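Local coordinates for Ras-associated and pleckstrin homology domains-containing protein 1 (Homo sapiens, PDB 4GN1), which relays localised membrane signals, is implicated in regulating lamellipodial dynamics and targets EVL and VASP to the leading edge, seen here as its Ras-associating and PH domains, at residues W47-E51 with R60-D64; S44-S48 with K91-K96; I8-S13 with K82-M86. All coordinates share one frame; numbering follows the deposited sequence.

Contact 1 of 3, residues W47-E51 with R60-D64; sequences WSLVE and RIFED
Glu51 and Arg60 form a hydrogen-bonded pair in the antiparallel beta hairpin of strands 47-53 and 58-61, part of the ubiquitin-like Ras-associating domain. Each backbone serves the other: Glu51 N donates to Arg60 O and Arg60 N to Glu51 O, both at 3.0 Å. One register step on, Val50 faces Ile61 in a non-hydrogen-bonded pair, where Val50 CG2 rests against Ile61 CG1. Past the end of the strand the pairing still holds, since Phe62 N reaches Leu49 O at 3.1 Å.

The two charged side chains run side by side in the same direction. CG of each sits between its own backbone N and carbonyl carbon (chi1 72° for Glu51 and 66° for Arg60), and the extended chains bring Glu51 OE1 to Arg60 NE at 3.1 Å. This salt bridge carries a weak, bent hydrogen bond, and the carboxylate and guanidinium planes are turned 62° apart. The other polar atoms find partners elsewhere: Glu51 OE2 takes the indole N-H of Trp75, while Arg60 NH1 pairs with Glu66 and NH2 with a malonate ion, probably from the crystallisation liquor. Phe62 lies across the Glu51 chain, its CZ 3.3 Å from Glu51 CD, and the aromatic plane leans obliquely to the carboxylate. Phe62 CD2 also approaches Leu49 CD2, and helix 68-72 adds Leu68 to this apolar patch.

Leu49 N, which has no backbone acceptor across the hairpin, is met instead by a water molecule: the water oxygen accepts from Leu49 N at 3.0 Å and lies 2.9 Å from Phe62 O and 3.1 Å from Asp64 OD1.

Contact 2 of 3, residues S44-S48 with K91-K96; sequences SLDWS and KYALFK
Lys91 NZ bonds to Trp47 O and Lys96 NZ to the Asp46 carboxylate, while the ring of Tyr92 and the side chain of Leu45 meet nearby. Lys91 starts with CG anti to its backbone N (chi1 -177°) and then bends at chi3 (68°), which carries NZ over to Trp47 O. That bond is 2.8 Å long, and its donor is tilted 26° from the carbonyl plane. Outside the two segments, Asp64 forms a salt bridge with the same buried ammonium group, which probably helps to balance its charge. On the way, Lys91 CE passes 3.2 Å from Leu45 O and also touches Ser48 OG, a hydroxyl that donates to Asp46 O.

The same lysine covers a face of its neighbour's ring: Lys91 CG stands 3.8 Å above the plane of Tyr92, over its centre. Leu45 O approaches that ring differently, lying in plane at the edge, 3.4 Å from Tyr92 CD2. The Leu45 side chain crosses the tyrosine obliquely, with CD1 3.9 Å from Tyr92 CD2. The phenol OH points on to Asp64, which therefore holds both Lys91 and Tyr92.

Lys96, on helix 93-96, comes from the opposite direction to Asp46. Its extended chain brings NZ to Asp46 OD2 at 3.1 Å, on the syn lone pair, and a weak bond runs to OD1, so NZ is held unevenly by the two oxygens. Tyr92 is the N-cap of this helix, and its carbonyl accepts from both Phe95 N and Lys96 N. Helix 242-251 packs on Leu45 and Phe95 alike.

On the strand side, Ser44 OG accepts from Asp46 N at 2.9 Å: an ST turn set within a type I beta turn, Ser44 to Trp47, that leads into strand 47-53 of the Ras-associating domain.

Contact 3 of 3, residues I8-S13 with K82-M86; sequences IRVHMS and KLIFM
His11 on strand 5-11 pairs in parallel with Ile84 on strand 83-87, joining the first and last strands of the ubiquitin-like beta-grasp fold, which run side by side in the middle of its sheet. The short strand segments cross at 48°, and the closest CA pair is His11 and Ile84 at 4.6 Å.

The tight part centres on the His11 backbone and the buried face of Ile8, Val10, Leu83 and Phe85. His11 N donates to Leu83 O and His11 O accepts from Phe85 N, both at 2.9 Å and both fairly straight, with N-H...O angles of 167° and 163°. On the buried side Val10 CG1, held anti to its backbone N, presses on Phe85 CB at 3.5 Å. Met12 bends at both later torsions and brings its methyl CE to Phe85 CD2 at 3.4 Å; with the sulfur oblique to the ring this is a Met-aromatic contact. Further back, Ile8 CD1 meets Leu83 CD2, the two side chains crossing at about a right angle. Helix 28-39 also packs on Phe85, through Leu32 and Leu35.

The other side is looser and more solvent-facing. Lys82 lies across the imidazole of His11, with CD over one face in a CH-pi contact 4.1 Å from the ring centroid. Ser13 OG makes a weak bond to Phe85 O. His11 ND1 has weak bonds to Leu83 O and to a water, both lying at the edge of the ring and in its plane. The guanidinium of Arg9, exposed, turns a face to His11 CE1 and hydrogen-bonds Ser17.

That same water replaces a direct backbone link between the strands, donating to Arg9 O at 2.8 Å and accepting from Leu83 N at 2.7 Å.

In the fold
From the N terminus, strand 5-11 opens the long loop that contact 3 closes at residues 82-86, bringing the first and last strands of the Ras-associating fold together. Contact 1 is nested inside that loop: its hairpin, 47-51 with 60-64, shuts a short excursion. Contact 2 leaves from the same stretch as contact 1, 44-48, but lands at 91-96, beyond strand 83-87, so it crosses contact 3. Strand 47-53 borders 58-61 on one side and 83-87 on the other, with Val50 O to Ile84 N as one link. Asp64 joins contacts 1 and 2 through Lys91 and Tyr92, tying the loop after strand 58-61 to the lead-in of helix 93-96.

Contact 1 of 3, residues W47-E51 with R60-D64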
loop_
_atom_site.group_PDB
_atom_site.type_symbol
_atom_site.label_atom_id
_atom_site.label_comp_id
_atom_site.label_asym_id
_atom_site.label_seq_id
_atom_site.Cartn_x
_atom_site.Cartn_y
_atom_site.Cartn_z
ATOM N N TRP A 47 14.817 2.199 -1.782
ATOM C CA TRP A 47 14.623 3.510 -1.164
ATOM C C TRP A 47 13.235 3.990 -1.435
ATOM O O TRP A 47 12.760 3.943 -2.564
ATOM C CB TRP A 47 15.679 4.524 -1.609
ATOM C CG TRP A 47 17.018 4.170 -1.013
ATOM C CD1 TRP A 47 18.081 3.538 -1.642
ATOM C CD2 TRP A 47 17.453 4.344 0.380
ATOM N NE1 TRP A 47 19.125 3.336 -0.764
ATOM C CE2 TRP A 47 18.817 3.799 0.457
ATOM C CE3 TRP A 47 16.883 4.896 1.518
ATOM C CZ2 TRP A 47 19.550 3.809 1.631
ATOM C CZ3 TRP A 47 17.635 4.908 2.702
ATOM C CH2 TRP A 47 18.939 4.378 2.755
ATOM N N SER A 48 12.560 4.429 -0.385
ATOM C CA SER A 48 11.149 4.710 -0.459
ATOM C C SER A 48 10.813 6.018 0.225
ATOM O O SER A 48 11.526 6.484 1.110
ATOM C CB SER A 48 10.373 3.576 0.215
ATOM O OG SER A 48 10.606 2.326 -0.438
ATOM N N LEU A 49 9.710 6.602 -0.189
ATOM C CA LEU A 49 9.181 7.747 0.495
ATOM C C LEU A 49 7.878 7.283 1.102
ATOM O O LEU A 49 6.995 6.715 0.420
ATOM C CB LEU A 49 8.967 8.918 -0.454
ATOM C CG LEU A 49 8.829 10.297 0.194
ATOM C CD1 LEU A 49 10.106 10.795 0.888
ATOM C CD2 LEU A 49 8.384 11.295 -0.863
ATOM N N VAL A 50 7.784 7.507 2.402
ATOM C CA VAL A 50 6.698 7.002 3.203
ATOM C C VAL A 50 6.006 8.205 3.839
ATOM O O VAL A 50 6.687 9.123 4.326
ATOM C CB VAL A 50 7.287 6.092 4.302
ATOM C CG1 VAL A 50 6.203 5.583 5.239
ATOM C CG2 VAL A 50 8.093 4.946 3.688
ATOM N N GLU A 51 4.669 8.220 3.829
ATOM C CA GLU A 51 3.921 9.245 4.589
ATOM C C GLU A 51 3.236 8.611 5.783
ATOM O O GLU A 51 2.769 7.468 5.685
ATOM C CB GLU A 51 2.914 10.031 3.711
ATOM C CG GLU A 51 1.665 9.278 3.255
ATOM C CD GLU A 51 0.728 10.111 2.389
ATOM O OE1 GLU A 51 -0.027 9.525 1.601
ATOM O OE2 GLU A 51 0.735 11.350 2.465
ATOM N N ARG A 60 1.798 4.850 4.535
ATOM C CA ARG A 60 1.939 4.139 3.277
ATOM C C ARG A 60 3.193 4.542 2.541
ATOM O O ARG A 60 3.691 5.674 2.683
ATOM C CB ARG A 60 0.701 4.316 2.381
ATOM C CG ARG A 60 0.413 5.719 1.852
ATOM C CD ARG A 60 -0.772 5.723 0.850
ATOM N NE ARG A 60 -0.829 6.972 0.085
ATOM C CZ ARG A 60 -0.467 7.087 -1.202
ATOM N NH1 ARG A 60 -0.041 6.034 -1.899
ATOM N NH2 ARG A 60 -0.532 8.268 -1.808
ATOM N N ILE A 61 3.712 3.603 1.768
ATOM C CA ILE A 61 4.770 3.893 0.832
ATOM C C ILE A 61 4.104 4.408 -0.437
ATOM O O ILE A 61 3.274 3.725 -1.019
ATOM C CB ILE A 61 5.591 2.634 0.527
ATOM C CG1 ILE A 61 6.144 2.042 1.816
ATOM C CG2 ILE A 61 6.701 2.921 -0.495
ATOM C CD1 ILE A 61 6.297 0.534 1.777
ATOM N N PHE A 62 4.429 5.636 -0.830
ATOM C CA PHE A 62 3.931 6.207 -2.080
ATOM C C PHE A 62 4.370 5.322 -3.212
ATOM O O PHE A 62 5.451 4.740 -3.133
ATOM C CB PHE A 62 4.570 7.567 -2.334
ATOM C CG PHE A 62 4.065 8.653 -1.451
ATOM C CD1 PHE A 62 2.770 9.112 -1.571
ATOM C CD2 PHE A 62 4.890 9.225 -0.508
ATOM C CE1 PHE A 62 2.301 10.126 -0.766
ATOM C CE2 PHE A 62 4.429 10.253 0.296
ATOM C CZ PHE A 62 3.136 10.707 0.159
ATOM N N GLU A 63 3.552 5.222 -4.263
ATOM C CA GLU A 63 4.058 4.661 -5.507
ATOM C C GLU A 63 4.863 5.746 -6.234
ATOM O O GLU A 63 4.550 6.954 -6.172
ATOM C CB GLU A 63 2.941 4.098 -6.399
ATOM C CG GLU A 63 1.886 3.250 -5.674
ATOM C CD GLU A 63 2.439 2.007 -4.970
ATOM O OE1 GLU A 63 1.775 1.576 -3.986
ATOM O OE2 GLU A 63 3.486 1.431 -5.395
ATOM N N ASP A 64 5.900 5.297 -6.926
ATOM C CA ASP A 64 6.915 6.190 -7.486
ATOM C C ASP A 64 6.443 7.098 -8.602
ATOM O O ASP A 64 7.059 8.132 -8.892
ATOM C CB ASP A 64 8.109 5.360 -7.925
ATOM C CG ASP A 64 8.882 4.838 -6.745
ATOM O OD1 ASP A 64 8.709 5.419 -5.641
ATOM O OD2 ASP A 64 9.639 3.850 -6.918
HETATM O O HOH W 1 8.240 5.464 -2.571
#

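Contact 2 of 3, residues S44-S48 with K91-K96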
loop_
_atom_site.group_PDB
_atom_site.type_symbol
_atom_site.label_atom_id
_atom_site.label_comp_id
_atom_site.label_asym_id
_atom_site.label_seq_id
_atom_site.Cartn_x
_atom_site.Cartn_y
_atom_site.Cartn_z
ATOM N N SER A 44 19.355 2.321 -5.031
ATOM C CA SER A 44 18.592 1.103 -4.797
ATOM C C SER A 44 17.116 1.358 -5.032
ATOM O O SER A 44 16.546 2.400 -4.639
ATOM C CB SER A 44 18.776 0.539 -3.389
ATOM O OG SER A 44 17.748 -0.385 -3.120
ATOM N N LEU A 45 16.503 0.376 -5.667
ATOM C CA LEU A 45 15.100 0.414 -5.976
ATOM C C LEU A 45 14.260 0.392 -4.684
ATOM O O LEU A 45 13.079 0.744 -4.736
ATOM C CB LEU A 45 14.751 -0.793 -6.864
ATOM C CG LEU A 45 14.519 -2.175 -6.222
ATOM C CD1 LEU A 45 13.943 -3.120 -7.257
ATOM C CD2 LEU A 45 15.761 -2.787 -5.597
ATOM N N ASP A 46 14.871 -0.018 -3.559
ATOM C CA ASP A 46 14.198 -0.128 -2.250
ATOM C C ASP A 46 14.080 1.153 -1.403
ATOM O O ASP A 46 13.336 1.170 -0.402
ATOM C CB ASP A 46 14.839 -1.220 -1.402
ATOM C CG ASP A 46 14.526 -2.614 -1.918
ATOM O OD1 ASP A 46 13.360 -2.881 -2.313
ATOM O OD2 ASP A 46 15.447 -3.449 -1.927
ATOM N N TRP A 47 14.817 2.199 -1.782
ATOM C CA TRP A 47 14.623 3.510 -1.164
ATOM C C TRP A 47 13.235 3.990 -1.435
ATOM O O TRP A 47 12.760 3.943 -2.564
ATOM C CB TRP A 47 15.679 4.524 -1.609
ATOM C CG TRP A 47 17.018 4.170 -1.013
ATOM C CD1 TRP A 47 18.081 3.538 -1.642
ATOM C CD2 TRP A 47 17.453 4.344 0.380
ATOM N NE1 TRP A 47 19.125 3.336 -0.764
ATOM C CE2 TRP A 47 18.817 3.799 0.457
ATOM C CE3 TRP A 47 16.883 4.896 1.518
ATOM C CZ2 TRP A 47 19.550 3.809 1.631
ATOM C CZ3 TRP A 47 17.635 4.908 2.702
ATOM C CH2 TRP A 47 18.939 4.378 2.755
ATOM N N SER A 48 12.560 4.429 -0.385
ATOM C CA SER A 48 11.149 4.710 -0.459
ATOM C C SER A 48 10.813 6.018 0.225
ATOM O O SER A 48 11.526 6.484 1.110
ATOM C CB SER A 48 10.373 3.576 0.215
ATOM O OG SER A 48 10.606 2.326 -0.438
ATOM N N LYS A 91 8.173 -2.533 -0.843
ATOM C CA LYS A 91 7.762 -1.805 -2.068
ATOM C C LYS A 91 7.838 -2.665 -3.329
ATOM O O LYS A 91 6.900 -2.697 -4.114
ATOM C CB LYS A 91 8.520 -0.464 -2.263
ATOM C CG LYS A 91 8.036 0.314 -3.495
ATOM C CD LYS A 91 8.617 1.731 -3.637
ATOM C CE LYS A 91 10.127 1.747 -3.946
ATOM N NZ LYS A 91 10.660 3.122 -4.151
ATOM N N TYR A 92 8.956 -3.345 -3.528
ATOM C CA TYR A 92 9.079 -4.193 -4.708
ATOM C C TYR A 92 9.211 -5.687 -4.416
ATOM O O TYR A 92 9.651 -6.452 -5.278
ATOM C CB TYR A 92 10.200 -3.695 -5.630
ATOM C CG TYR A 92 9.850 -2.362 -6.243
ATOM C CD1 TYR A 92 8.649 -2.189 -6.965
ATOM C CD2 TYR A 92 10.688 -1.262 -6.085
ATOM C CE1 TYR A 92 8.313 -0.966 -7.512
ATOM C CE2 TYR A 92 10.362 -0.042 -6.633
ATOM C CZ TYR A 92 9.179 0.101 -7.345
ATOM O OH TYR A 92 8.863 1.326 -7.861
ATOM N N ALA A 93 8.827 -6.101 -3.210
ATOM C CA ALA A 93 8.908 -7.516 -2.833
ATOM C C ALA A 93 8.192 -8.320 -3.922
ATOM O O ALA A 93 8.806 -9.118 -4.627
ATOM C CB ALA A 93 8.288 -7.766 -1.463
ATOM N N LEU A 94 6.908 -8.025 -4.095
ATOM C CA LEU A 94 6.073 -8.607 -5.135
ATOM C C LEU A 94 6.767 -8.822 -6.494
ATOM O O LEU A 94 6.513 -9.812 -7.182
ATOM C CB LEU A 94 4.823 -7.733 -5.295
ATOM C CG LEU A 94 4.127 -7.714 -6.646
ATOM C CD1 LEU A 94 3.222 -8.930 -6.712
ATOM C CD2 LEU A 94 3.315 -6.446 -6.833
ATOM N N PHE A 95 7.639 -7.910 -6.885
ATOM C CA PHE A 95 8.273 -8.013 -8.187
ATOM C C PHE A 95 9.523 -8.861 -8.168
ATOM O O PHE A 95 9.819 -9.522 -9.156
ATOM C CB PHE A 95 8.584 -6.631 -8.729
ATOM C CG PHE A 95 7.370 -5.917 -9.203
ATOM C CD1 PHE A 95 6.964 -6.031 -10.530
ATOM C CD2 PHE A 95 6.593 -5.200 -8.313
ATOM C CE1 PHE A 95 5.820 -5.403 -10.969
ATOM C CE2 PHE A 95 5.441 -4.577 -8.738
ATOM C CZ PHE A 95 5.053 -4.679 -10.069
ATOM N N LYS A 96 10.251 -8.811 -7.045
ATOM C CA LYS A 96 11.420 -9.643 -6.814
ATOM C C LYS A 96 11.062 -11.133 -6.771
ATOM O O LYS A 96 11.799 -11.958 -7.303
ATOM C CB LYS A 96 12.070 -9.251 -5.499
ATOM C CG LYS A 96 12.438 -7.782 -5.385
ATOM C CD LYS A 96 13.428 -7.582 -4.248
ATOM C CE LYS A 96 13.471 -6.145 -3.758
ATOM N NZ LYS A 96 13.874 -6.148 -2.328
#

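Contact 3 of 3, residues I8-S13 with K82-M86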
loop_
_atom_site.group_PDB
_atom_site.type_symbol
_atom_site.label_atom_id
_atom_site.label_comp_id
_atom_site.label_asym_id
_atom_site.label_seq_id
_atom_site.Cartn_x
_atom_site.Cartn_y
_atom_site.Cartn_z
ATOM N N ILE A 8 9.955 20.747 1.229
ATOM C CA ILE A 8 9.423 19.747 2.145
ATOM C C ILE A 8 10.460 19.394 3.211
ATOM O O ILE A 8 11.654 19.621 3.025
ATOM C CB ILE A 8 8.989 18.465 1.394
ATOM C CG1 ILE A 8 10.188 17.800 0.715
ATOM C CG2 ILE A 8 7.936 18.816 0.358
ATOM C CD1 ILE A 8 9.916 16.405 0.210
ATOM N N ARG A 9 9.988 18.861 4.330
ATOM C CA ARG A 9 10.867 18.333 5.366
ATOM C C ARG A 9 10.706 16.833 5.393
ATOM O O ARG A 9 9.591 16.331 5.453
ATOM C CB ARG A 9 10.533 18.908 6.746
ATOM C CG ARG A 9 11.587 18.628 7.804
ATOM C CD ARG A 9 11.460 19.592 8.975
ATOM N NE ARG A 9 10.375 19.237 9.890
ATOM C CZ ARG A 9 10.535 18.510 11.003
ATOM N NH1 ARG A 9 11.751 18.060 11.343
ATOM N NH2 ARG A 9 9.485 18.240 11.793
ATOM N N VAL A 10 11.837 16.137 5.357
ATOM C CA VAL A 10 11.866 14.682 5.264
ATOM C C VAL A 10 12.632 14.107 6.445
ATOM O O VAL A 10 13.758 14.540 6.724
ATOM C CB VAL A 10 12.546 14.194 3.952
ATOM C CG1 VAL A 10 12.476 12.690 3.849
ATOM C CG2 VAL A 10 11.876 14.783 2.731
ATOM N N HIS A 11 12.026 13.130 7.117
ATOM C CA HIS A 11 12.718 12.366 8.165
ATOM C C HIS A 11 13.516 11.231 7.620
ATOM O O HIS A 11 13.007 10.396 6.872
ATOM C CB HIS A 11 11.757 11.914 9.252
ATOM C CG HIS A 11 11.086 13.068 9.952
ATOM N ND1 HIS A 11 10.066 13.768 9.390
ATOM C CD2 HIS A 11 11.362 13.680 11.163
ATOM C CE1 HIS A 11 9.697 14.758 10.221
ATOM N NE2 HIS A 11 10.489 14.702 11.308
ATOM N N MET A 12 14.798 11.220 7.966
ATOM C CA MET A 12 15.708 10.181 7.478
ATOM C C MET A 12 15.657 8.960 8.370
ATOM O O MET A 12 14.906 8.898 9.368
ATOM C CB MET A 12 17.157 10.685 7.305
ATOM C CG MET A 12 17.282 12.022 6.578
ATOM S SD MET A 12 16.543 12.057 4.925
ATOM C CE MET A 12 17.961 11.647 3.882
ATOM N N SER A 13 16.462 7.984 7.988
ATOM C CA SER A 13 16.388 6.648 8.544
ATOM C C SER A 13 16.824 6.654 10.002
ATOM O O SER A 13 16.396 5.799 10.775
ATOM C CB SER A 13 17.254 5.696 7.714
ATOM O OG SER A 13 17.350 6.143 6.361
ATOM N N LYS A 82 4.047 13.109 8.556
ATOM C CA LYS A 82 5.475 13.148 8.267
ATOM C C LYS A 82 5.793 12.464 6.943
ATOM O O LYS A 82 5.078 11.550 6.494
ATOM C CB LYS A 82 6.262 12.453 9.376
ATOM C CG LYS A 82 6.107 13.068 10.747
ATOM C CD LYS A 82 7.000 12.336 11.737
ATOM C CE LYS A 82 7.025 13.020 13.105
ATOM N NZ LYS A 82 7.766 12.183 14.105
ATOM N N LEU A 83 6.869 12.916 6.322
ATOM C CA LEU A 83 7.444 12.239 5.196
ATOM C C LEU A 83 8.664 11.530 5.731
ATOM O O LEU A 83 9.391 12.079 6.574
ATOM C CB LEU A 83 7.832 13.240 4.125
ATOM C CG LEU A 83 6.970 13.391 2.861
ATOM C CD1 LEU A 83 5.508 13.010 3.044
ATOM C CD2 LEU A 83 7.096 14.775 2.250
ATOM N N ILE A 84 8.878 10.302 5.266
ATOM C CA ILE A 84 9.999 9.518 5.718
ATOM C C ILE A 84 10.721 8.856 4.547
ATOM O O ILE A 84 10.116 8.137 3.741
ATOM C CB ILE A 84 9.585 8.441 6.750
ATOM C CG1 ILE A 84 8.635 9.022 7.796
ATOM C CG2 ILE A 84 10.822 7.857 7.423
ATOM C CD1 ILE A 84 8.279 8.083 8.939
ATOM N N PHE A 85 12.032 9.078 4.503
ATOM C CA PHE A 85 12.895 8.503 3.500
ATOM C C PHE A 85 13.651 7.349 4.126
ATOM O O PHE A 85 14.500 7.564 4.969
ATOM C CB PHE A 85 13.851 9.575 3.000
ATOM C CG PHE A 85 14.909 9.068 2.082
ATOM C CD1 PHE A 85 14.587 8.621 0.806
ATOM C CD2 PHE A 85 16.219 9.056 2.479
ATOM C CE1 PHE A 85 15.571 8.167 -0.054
ATOM C CE2 PHE A 85 17.211 8.605 1.627
ATOM C CZ PHE A 85 16.892 8.163 0.362
ATOM N N MET A 86 13.305 6.128 3.731
ATOM C CA MET A 86 13.905 4.887 4.263
ATOM C C MET A 86 13.790 3.753 3.247
ATOM O O MET A 86 12.952 3.789 2.364
ATOM C CB MET A 86 13.214 4.442 5.561
ATOM C CG MET A 86 11.699 4.291 5.444
ATOM S SD MET A 86 10.858 4.009 7.028
ATOM C CE MET A 86 11.962 2.776 7.743
HETATM O O HOH W 2 8.101 14.994 7.421
#